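Local structure of alcohol dehydrogenase, zinc-containing (5YLN) at residues A[98-102]-A[103-107]. The protein probably oxidises alcohols to aldehydes or ketones with NAD+ as a zinc-dependent dehydrogenase, and binds two zinc ions per subunit. Sequence-based numbering, arbitrary orientation.
With ZN (zinc ion), chain F.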
# COMPACT_ATOMS: atom_id res chain seq x y z
N TYR A 98 -20.10 -11.57 -0.24
CA TYR A 98 -18.69 -11.78 -0.57
C TYR A 98 -17.77 -10.98 0.35
O TYR A 98 -16.77 -11.50 0.86
CB TYR A 98 -18.46 -11.44 -2.05
CG TYR A 98 -17.04 -11.57 -2.53
CD1 TYR A 98 -16.14 -10.53 -2.36
CD2 TYR A 98 -16.59 -12.73 -3.15
CE1 TYR A 98 -14.83 -10.63 -2.79
CE2 TYR A 98 -15.28 -12.85 -3.59
CZ TYR A 98 -14.41 -11.79 -3.40
OH TYR A 98 -13.11 -11.88 -3.82
N TYR A 99 -18.12 -9.71 0.61
CA TYR A 99 -17.21 -8.87 1.39
C TYR A 99 -17.43 -9.01 2.88
O TYR A 99 -16.47 -8.91 3.65
CB TYR A 99 -17.33 -7.40 0.94
CG TYR A 99 -16.67 -7.22 -0.40
CD1 TYR A 99 -15.32 -7.55 -0.56
CD2 TYR A 99 -17.39 -6.78 -1.51
CE1 TYR A 99 -14.70 -7.42 -1.79
CE2 TYR A 99 -16.78 -6.65 -2.74
CZ TYR A 99 -15.43 -6.98 -2.87
OH TYR A 99 -14.80 -6.86 -4.07
N CYS A 100 -18.67 -9.24 3.32
CA CYS A 100 -18.92 -9.49 4.74
C CYS A 100 -18.21 -10.76 5.21
O CYS A 100 -17.74 -10.84 6.35
CB CYS A 100 -20.42 -9.60 5.01
SG CYS A 100 -21.29 -8.01 5.09
N LYS A 101 -18.14 -11.77 4.35
CA LYS A 101 -17.40 -12.98 4.71
C LYS A 101 -15.92 -12.69 4.94
O LYS A 101 -15.27 -13.43 5.68
CB LYS A 101 -17.61 -14.05 3.64
CG LYS A 101 -18.96 -14.74 3.76
CD LYS A 101 -19.10 -15.42 5.13
CE LYS A 101 -20.35 -16.26 5.22
NZ LYS A 101 -20.50 -17.15 4.03
N LYS A 102 -15.38 -11.62 4.35
CA LYS A 102 -14.01 -11.21 4.58
C LYS A 102 -13.86 -10.25 5.76
O LYS A 102 -12.73 -9.89 6.09
CB LYS A 102 -13.43 -10.56 3.32
CG LYS A 102 -13.32 -11.49 2.11
CD LYS A 102 -12.83 -10.73 0.88
CE LYS A 102 -12.61 -11.66 -0.31
NZ LYS A 102 -11.44 -12.56 -0.11
N GLY A 103 -14.95 -9.85 6.41
CA GLY A 103 -14.86 -8.81 7.42
C GLY A 103 -14.75 -7.40 6.88
O GLY A 103 -14.54 -6.45 7.66
N ILE A 104 -14.92 -7.21 5.57
CA ILE A 104 -14.83 -5.90 4.94
C ILE A 104 -16.23 -5.30 4.87
O ILE A 104 -16.80 -5.15 3.79
CB ILE A 104 -14.16 -6.02 3.55
CG1 ILE A 104 -12.85 -6.80 3.67
CG2 ILE A 104 -13.90 -4.65 2.94
CD1 ILE A 104 -12.22 -7.08 2.34
N TYR A 105 -16.79 -4.96 6.03
CA TYR A 105 -18.18 -4.51 6.07
C TYR A 105 -18.37 -3.21 5.32
O TYR A 105 -19.49 -2.91 4.89
CB TYR A 105 -18.66 -4.37 7.52
CG TYR A 105 -18.50 -5.65 8.34
CD1 TYR A 105 -18.70 -6.90 7.77
CD2 TYR A 105 -18.12 -5.59 9.68
CE1 TYR A 105 -18.54 -8.07 8.50
CE2 TYR A 105 -17.94 -6.76 10.42
CZ TYR A 105 -18.16 -7.99 9.84
OH TYR A 105 -18.00 -9.17 10.57
N ALA A 106 -17.29 -2.43 5.14
CA ALA A 106 -17.31 -1.22 4.34
C ALA A 106 -17.81 -1.48 2.91
O ALA A 106 -18.27 -0.53 2.25
CB ALA A 106 -15.91 -0.61 4.31
N HIS A 107 -17.74 -2.72 2.43
CA HIS A 107 -18.15 -2.97 1.05
C HIS A 107 -19.18 -4.08 0.96
O HIS A 107 -19.27 -4.77 -0.06
CB HIS A 107 -16.93 -3.25 0.18
CG HIS A 107 -16.06 -2.04 0.06
ND1 HIS A 107 -16.35 -1.02 -0.82
CD2 HIS A 107 -14.97 -1.64 0.76
CE1 HIS A 107 -15.45 -0.06 -0.68
NE2 HIS A 107 -14.60 -0.42 0.26
ZN ZN F . -22.65 -8.10 3.33
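Cys100 and Tyr105 meet beside the zinc ion, where CD1 of the tyrosine lies 3.9 Å from Cys100 SG and the sulfur approaches the ring obliquely. With SG anti to its carbonyl carbon (chi1 -78°), Cys100 turns its thiolate to the metal, and SG binds zinc at 2.2 Å; Cys94, Cys97 and Cys108 supply the other three ligands. CE1 of the same Tyr105 ring rests 3.6 Å from Cys100 O, while Gly103 O sits over one face of the ring. The backbone between them turns sharply: Gly103 N donates to Cys100 O and Ile104 N to Tyr99 O, each at 3.0 Å, and Gly103 adopts a positive phi of 78°. Across the turn, Ile104 lies side by side with Lys102, pointing the same way, its CD1 packing 3.8 Å from Lys102 CB and also near CD; the same methyl reaches obliquely toward the Tyr99 ring. Tyr99 CD2 comes obliquely to within 3.1 Å of His107 O, with His107 CB a little farther off, while CD1 of Tyr98 stands over the centre of one Tyr99 face. His107 carries its imidazole away from Tyr99, and NE2 is hydrogen-bonded to OD1 of Asn289 of the second subunit. The arrangement is typical of the structural-zinc lobe of zinc-containing alcohol dehydrogenases, a loop whose four closely spaced cysteines enclose one metal, here set against the dimer partner.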